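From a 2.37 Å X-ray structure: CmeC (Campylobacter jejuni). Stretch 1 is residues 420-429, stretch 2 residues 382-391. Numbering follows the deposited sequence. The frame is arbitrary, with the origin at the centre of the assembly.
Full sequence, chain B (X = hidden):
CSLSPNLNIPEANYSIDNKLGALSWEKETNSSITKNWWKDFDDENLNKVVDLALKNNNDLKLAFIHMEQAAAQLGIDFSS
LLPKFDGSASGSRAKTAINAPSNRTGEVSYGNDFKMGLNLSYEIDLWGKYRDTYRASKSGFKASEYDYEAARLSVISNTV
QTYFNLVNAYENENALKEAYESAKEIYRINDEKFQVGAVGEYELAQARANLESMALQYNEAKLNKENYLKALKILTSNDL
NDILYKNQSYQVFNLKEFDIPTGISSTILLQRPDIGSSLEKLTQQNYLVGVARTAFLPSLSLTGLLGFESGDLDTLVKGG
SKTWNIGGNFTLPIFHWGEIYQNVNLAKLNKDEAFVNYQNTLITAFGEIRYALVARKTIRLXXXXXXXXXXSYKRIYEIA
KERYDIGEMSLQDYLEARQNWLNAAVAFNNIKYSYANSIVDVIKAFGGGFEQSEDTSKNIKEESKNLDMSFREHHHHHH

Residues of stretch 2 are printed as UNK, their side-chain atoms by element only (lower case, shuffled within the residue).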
ATOM      1  N   ASN B 420      -4.181 -11.159  40.652  1.00 52.74           N
ATOM      2  CA  ASN B 420      -5.531 -11.032  40.117  1.00 46.71           C
ATOM      3  C   ASN B 420      -6.033  -9.593  40.160  1.00 60.94           C
ATOM      4  O   ASN B 420      -6.690  -9.132  39.227  1.00 52.67           O
ATOM      5  CB  ASN B 420      -6.494 -11.945  40.878  1.00 42.14           C
ATOM      6  CG  ASN B 420      -6.269 -13.412  40.573  1.00 59.96           C
ATOM      7  OD1 ASN B 420      -5.688 -13.763  39.546  1.00 57.77           O
ATOM      8  ND2 ASN B 420      -6.734 -14.279  41.464  1.00 61.93           N
ATOM      9  N   TRP B 421      -5.726  -8.890  41.248  1.00 51.32           N
ATOM     10  CA  TRP B 421      -6.078  -7.479  41.371  1.00 55.94           C
ATOM     11  C   TRP B 421      -5.353  -6.661  40.309  1.00 54.17           C
ATOM     12  O   TRP B 421      -5.946  -5.792  39.668  1.00 47.44           O
ATOM     13  CB  TRP B 421      -5.740  -6.952  42.767  1.00 41.51           C
ATOM     14  CG  TRP B 421      -6.015  -5.483  42.941  1.00 49.13           C
ATOM     15  CD1 TRP B 421      -6.970  -4.744  42.303  1.00 50.28           C
ATOM     16  CD2 TRP B 421      -5.317  -4.573  43.803  1.00 65.35           C
ATOM     17  NE1 TRP B 421      -6.913  -3.435  42.717  1.00 49.75           N
ATOM     18  CE2 TRP B 421      -5.907  -3.304  43.637  1.00 67.51           C
ATOM     19  CE3 TRP B 421      -4.252  -4.709  44.700  1.00 52.42           C
ATOM     20  CZ2 TRP B 421      -5.468  -2.180  44.334  1.00 76.45           C
ATOM     21  CZ3 TRP B 421      -3.818  -3.591  45.391  1.00 66.71           C
ATOM     22  CH2 TRP B 421      -4.426  -2.344  45.205  1.00 70.05           C
ATOM     23  N   LEU B 422      -4.066  -6.947  40.135  1.00 46.17           N
ATOM     24  CA  LEU B 422      -3.251  -6.275  39.132  1.00 60.81           C
ATOM     25  C   LEU B 422      -3.832  -6.467  37.735  1.00 49.80           C
ATOM     26  O   LEU B 422      -3.947  -5.514  36.966  1.00 51.97           O
ATOM     27  CB  LEU B 422      -1.813  -6.794  39.175  1.00 55.80           C
ATOM     28  CG  LEU B 422      -0.842  -6.188  38.162  1.00 60.47           C
ATOM     29  CD1 LEU B 422      -0.647  -4.704  38.426  1.00 52.92           C
ATOM     30  CD2 LEU B 422       0.490  -6.922  38.186  1.00 67.36           C
ATOM     31  N   ASN B 423      -4.200  -7.706  37.421  1.00 52.02           N
ATOM     32  CA  ASN B 423      -4.816  -8.026  36.138  1.00 47.53           C
ATOM     33  C   ASN B 423      -6.121  -7.266  35.939  1.00 56.91           C
ATOM     34  O   ASN B 423      -6.389  -6.743  34.859  1.00 50.47           O
ATOM     35  CB  ASN B 423      -5.061  -9.532  36.026  1.00 48.17           C
ATOM     36  CG  ASN B 423      -3.772 -10.333  35.992  1.00 62.06           C
ATOM     37  OD1 ASN B 423      -2.681  -9.778  36.123  1.00 66.92           O
ATOM     38  ND2 ASN B 423      -3.892 -11.645  35.821  1.00 58.33           N
ATOM     39  N   ALA B 424      -6.925  -7.207  36.995  1.00 52.28           N
ATOM     40  CA  ALA B 424      -8.206  -6.511  36.953  1.00 59.66           C
ATOM     41  C   ALA B 424      -8.014  -5.001  36.848  1.00 51.28           C
ATOM     42  O   ALA B 424      -8.807  -4.310  36.212  1.00 46.88           O
ATOM     43  CB  ALA B 424      -9.035  -6.857  38.181  1.00 49.20           C
ATOM     44  N   ALA B 425      -6.957  -4.498  37.474  1.00 44.03           N
ATOM     45  CA  ALA B 425      -6.656  -3.072  37.436  1.00 50.96           C
ATOM     46  C   ALA B 425      -6.202  -2.652  36.042  1.00 59.13           C
ATOM     47  O   ALA B 425      -6.610  -1.606  35.533  1.00 53.92           O
ATOM     48  CB  ALA B 425      -5.595  -2.723  38.468  1.00 39.78           C
ATOM     49  N   VAL B 426      -5.358  -3.477  35.430  1.00 52.08           N
ATOM     50  CA  VAL B 426      -4.874  -3.214  34.080  1.00 54.96           C
ATOM     51  C   VAL B 426      -6.007  -3.326  33.064  1.00 62.54           C
ATOM     52  O   VAL B 426      -6.130  -2.497  32.159  1.00 51.88           O
ATOM     53  CB  VAL B 426      -3.735  -4.182  33.693  1.00 55.09           C
ATOM     54  CG1 VAL B 426      -3.412  -4.082  32.211  1.00 49.09           C
ATOM     55  CG2 VAL B 426      -2.495  -3.901  34.530  1.00 41.68           C
ATOM     56  N   ALA B 427      -6.841  -4.348  33.229  1.00 53.35           N
ATOM     57  CA  ALA B 427      -7.970  -4.576  32.332  1.00 41.09           C
ATOM     58  C   ALA B 427      -8.934  -3.397  32.353  1.00 55.96           C
ATOM     59  O   ALA B 427      -9.479  -3.013  31.321  1.00 62.22           O
ATOM     60  CB  ALA B 427      -8.697  -5.860  32.704  1.00 48.06           C
ATOM     61  N   PHE B 428      -9.131  -2.815  33.531  1.00 52.98           N
ATOM     62  CA  PHE B 428     -10.022  -1.669  33.670  1.00 58.06           C
ATOM     63  C   PHE B 428      -9.436  -0.432  33.001  1.00 55.60           C
ATOM     64  O   PHE B 428     -10.167   0.374  32.426  1.00 50.19           O
ATOM     65  CB  PHE B 428     -10.311  -1.380  35.144  1.00 46.75           C
ATOM     66  CG  PHE B 428     -11.227  -0.207  35.362  1.00 39.28           C
ATOM     67  CD1 PHE B 428     -12.400  -0.083  34.637  1.00 47.87           C
ATOM     68  CD2 PHE B 428     -10.919   0.762  36.300  1.00 47.46           C
ATOM     69  CE1 PHE B 428     -13.243   0.991  34.835  1.00 47.50           C
ATOM     70  CE2 PHE B 428     -11.759   1.838  36.507  1.00 55.76           C
ATOM     71  CZ  PHE B 428     -12.924   1.954  35.773  1.00 52.49           C
ATOM     72  N   ASN B 429      -8.117  -0.282  33.082  1.00 54.09           N
ATOM     73  CA  ASN B 429      -7.431   0.802  32.392  1.00 55.96           C
ATOM     74  C   ASN B 429      -7.602   0.690  30.882  1.00 49.56           C
ATOM     75  O   ASN B 429      -7.873   1.678  30.201  1.00 49.89           O
ATOM     76  CB  ASN B 429      -5.941   0.816  32.742  1.00 46.48           C
ATOM     77  CG  ASN B 429      -5.676   1.282  34.158  1.00 56.10           C
ATOM     78  OD1 ASN B 429      -6.452   2.046  34.728  1.00 57.96           O
ATOM     79  ND2 ASN B 429      -4.566   0.831  34.730  1.00 49.57           N
ATOM     80  N   UNK B 382     -18.927  -2.596  29.377  1.00 55.83           N
ATOM     81  CA  UNK B 382     -17.648  -3.129  29.834  1.00 52.21           C
ATOM     82  C   UNK B 382     -16.999  -2.229  30.878  1.00 62.00           C
ATOM     83  O   UNK B 382     -16.262  -2.704  31.742  1.00 61.37           O
ATOM     84  n   UNK B 382     -15.654  -3.583  25.943  1.00 69.55           N
ATOM     85  c   UNK B 382     -16.050  -4.657  26.616  1.00 67.20           C
ATOM     86  c   UNK B 382     -16.693  -3.318  28.655  1.00 55.87           C
ATOM     87  o   UNK B 382     -15.614  -5.783  26.384  1.00 82.25           O
ATOM     88  c   UNK B 382     -17.085  -4.431  27.700  1.00 60.15           C
ATOM     89  N   UNK B 383     -17.271  -0.930  30.792  1.00 49.74           N
ATOM     90  CA  UNK B 383     -16.731   0.033  31.745  1.00 57.35           C
ATOM     91  C   UNK B 383     -17.213  -0.284  33.156  1.00 58.78           C
ATOM     92  O   UNK B 383     -16.425  -0.308  34.102  1.00 44.11           O
ATOM     93  c   UNK B 383     -16.561   2.951  33.316  1.00 56.33           C
ATOM     94  c   UNK B 383     -15.800   3.938  33.916  1.00 49.34           C
ATOM     95  c   UNK B 383     -14.493   4.131  31.921  1.00 63.90           C
ATOM     96  c   UNK B 383     -14.768   4.525  33.214  1.00 60.27           C
ATOM     97  c   UNK B 383     -17.134   1.457  31.359  1.00 49.94           C
ATOM     98  o   UNK B 383     -14.008   5.509  33.805  1.00 66.84           O
ATOM     99  c   UNK B 383     -15.258   3.142  31.330  1.00 54.65           C
ATOM    100  c   UNK B 383     -16.301   2.535  32.015  1.00 60.02           C
ATOM    101  N   UNK B 384     -18.514  -0.532  33.285  1.00 48.66           N
ATOM    102  CA  UNK B 384     -19.107  -0.872  34.573  1.00 60.19           C
ATOM    103  C   UNK B 384     -18.645  -2.245  35.047  1.00 56.08           C
ATOM    104  O   UNK B 384     -18.436  -2.463  36.240  1.00 56.03           O
ATOM    105  o   UNK B 384     -22.311   0.700  33.765  1.00 66.38           O
ATOM    106  c   UNK B 384     -20.634  -0.832  34.492  1.00 52.34           C
ATOM    107  o   UNK B 384     -20.445   1.539  34.559  1.00 56.50           O
ATOM    108  c   UNK B 384     -21.168   0.568  34.252  1.00 60.91           C
ATOM    109  N   UNK B 385     -18.489  -3.170  34.105  1.00 59.05           N
ATOM    110  CA  UNK B 385     -18.036  -4.517  34.428  1.00 48.24           C
ATOM    111  C   UNK B 385     -16.602  -4.527  34.942  1.00 61.79           C
ATOM    112  O   UNK B 385     -16.310  -5.119  35.980  1.00 57.81           O
ATOM    113  c   UNK B 385     -19.575  -5.563  32.706  1.00 61.93           C
ATOM    114  c   UNK B 385     -18.150  -5.430  33.208  1.00 55.65           C
ATOM    115  n   UNK B 385     -20.510  -5.780  33.623  1.00 67.86           N
ATOM    116  o   UNK B 385     -19.832  -5.467  31.505  1.00 67.28           O
ATOM    117  N   UNK B 386     -15.712  -3.863  34.213  1.00 56.68           N
ATOM    118  CA  UNK B 386     -14.295  -3.840  34.560  1.00 53.08           C
ATOM    119  C   UNK B 386     -14.041  -3.066  35.850  1.00 50.19           C
ATOM    120  O   UNK B 386     -13.103  -3.364  36.588  1.00 44.22           O
ATOM    121  c   UNK B 386     -13.481  -3.246  33.420  1.00 49.91           C
ATOM    122  N   UNK B 387     -14.879  -2.070  36.117  1.00 49.97           N
ATOM    123  CA  UNK B 387     -14.754  -1.279  37.334  1.00 48.01           C
ATOM    124  C   UNK B 387     -15.169  -2.097  38.550  1.00 57.80           C
ATOM    125  O   UNK B 387     -14.487  -2.096  39.575  1.00 49.19           O
ATOM    126  c   UNK B 387     -16.262   2.194  38.294  1.00 65.02           C
ATOM    127  c   UNK B 387     -15.407   0.946  38.412  1.00 53.13           C
ATOM    128  c   UNK B 387     -15.600  -0.008  37.245  1.00 44.76           C
ATOM    129  o   UNK B 387     -17.455   2.118  38.003  1.00 68.25           O
ATOM    130  n   UNK B 387     -15.650   3.353  38.511  1.00 56.37           N
ATOM    131  N   UNK B 388     -16.291  -2.798  38.426  1.00 53.11           N
ATOM    132  CA  UNK B 388     -16.793  -3.636  39.510  1.00 55.63           C
ATOM    133  C   UNK B 388     -15.877  -4.835  39.737  1.00 59.27           C
ATOM    134  O   UNK B 388     -15.659  -5.252  40.873  1.00 48.52           O
ATOM    135  c   UNK B 388     -18.211  -4.095  39.214  1.00 49.85           C
ATOM    136  N   UNK B 389     -15.344  -5.380  38.647  1.00 52.54           N
ATOM    137  CA  UNK B 389     -14.421  -6.507  38.722  1.00 45.82           C
ATOM    138  C   UNK B 389     -13.155  -6.125  39.482  1.00 54.41           C
ATOM    139  O   UNK B 389     -12.685  -6.871  40.340  1.00 53.14           O
ATOM    140  o   UNK B 389     -13.049  -7.999  37.377  1.00 46.55           O
ATOM    141  c   UNK B 389     -14.059  -7.005  37.321  1.00 54.79           C
ATOM    142  N   UNK B 390     -12.613  -4.953  39.165  1.00 44.97           N
ATOM    143  CA  UNK B 390     -11.403  -4.458  39.810  1.00 55.09           C
ATOM    144  C   UNK B 390     -11.632  -4.198  41.299  1.00 56.12           C
ATOM    145  O   UNK B 390     -10.747  -4.440  42.122  1.00 47.38           O
ATOM    146  c   UNK B 390     -10.916  -3.185  39.112  1.00 48.07           C
ATOM    147  c   UNK B 390      -9.679  -2.557  39.739  1.00 46.08           C
ATOM    148  c   UNK B 390     -10.018  -1.440  40.706  1.00 72.30           C
ATOM    149  o   UNK B 390      -9.299  -1.293  41.718  1.00 72.14           O
ATOM    150  o   UNK B 390     -11.002  -0.710  40.459  1.00 73.00           O
ATOM    151  N   UNK B 391     -12.822  -3.710  41.640  1.00 54.28           N
ATOM    152  CA  UNK B 391     -13.158  -3.438  43.032  1.00 61.25           C
ATOM    153  C   UNK B 391     -13.316  -4.724  43.832  1.00 55.40           C
ATOM    154  O   UNK B 391     -12.921  -4.794  44.994  1.00 51.66           O
ATOM    155  n   UNK B 391     -12.021  -0.141  43.084  1.00 64.00           N
ATOM    156  c   UNK B 391     -14.216  -1.129  42.839  1.00 62.78           C
ATOM    157  c   UNK B 391     -13.127  -0.530  43.707  1.00 80.33           C
ATOM    158  o   UNK B 391     -13.271  -0.432  44.926  1.00 85.40           O
ATOM    159  c   UNK B 391     -14.436  -2.604  43.124  1.00 50.39           C
TER
HETATM  160  O   HOH W   1     -11.173  -4.973  35.581  1.00 42.78           O

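Residues 382-391 form a continuous helical segment that packs against the helix of residues 420-429. Position 382 carries three carbons, the last bearing one oxygen and one nitrogen, and stays out of reach of the partner helix; this is Gln 382. At 383 one carbon leads to a six-carbon ring bearing an oxygen, close to the Phe 428 ring; the ring with its single oxygen makes this Tyr 383, with CE1 of Tyr 383 4.0 Å from Phe 428 CZ. The edge of the Phe 428 ring points toward the face of the Tyr 383 ring, with centroids 5.3 Å apart and planes at 73°.

Position 384 has two carbons, the second carrying two oxygens, and points away: Asp 384. Two carbons ending in one oxygen and one nitrogen mark 385 as Asn 385; its amide turns from the contact. Position 386 has a single side-chain carbon, its CB, 3.6 Å from Phe 428 CD1 and near the plane of that ring, which identifies Ala 386. So small a side chain lets the backbones come close, with Ala 386 CA and Phe 428 CA 4.9 Å apart.

At 387 three carbons end in one oxygen and one nitrogen; the CA lies over one face of the Phe 428 ring, and the CB is 3.5 Å from Phe 428 CE1, giving Gln 387. Position 388, again one carbon, points away and is Ala 388. One carbon and one oxygen at 389, near Ala 424, define Ser 389, whose OG lies 4.3 Å from Ala 424 CB.

Position 390 shows three carbons, the third carrying two oxygens; one of these oxygens approaches the indole nitrogen of Trp 421. This is Glu 390. Trp 421 NE1 donates a weak hydrogen bond to Glu 390 OE2, 3.4 Å long but nearly straight at 167°. Position 391, three carbons with a terminal oxygen and nitrogen, is Gln 391; its NE2 donates to Glu 390 OE1 at 2.9 Å, so both carboxylate oxygens accept hydrogen bonds.

The helices run nearly antiparallel, at 157°, with axes approaching to 8.4 Å. Phe 428 supplies the largest buried area, packing against Tyr 383, Ala 386 and Gln 387. One helical turn along, Ala 424 CB rests 3.7 Å from Glu 390 CA, while the Glu 390 side chain extends past Ala 425 to Trp 421. Between the backbones, a water donates to Ala 386 O at 2.7 Å and to Ala 424 O at 2.5 Å, bridging two carbonyls that cannot bond to each other.

Stretch 2, residues 382-391: QYDNAQASEQ
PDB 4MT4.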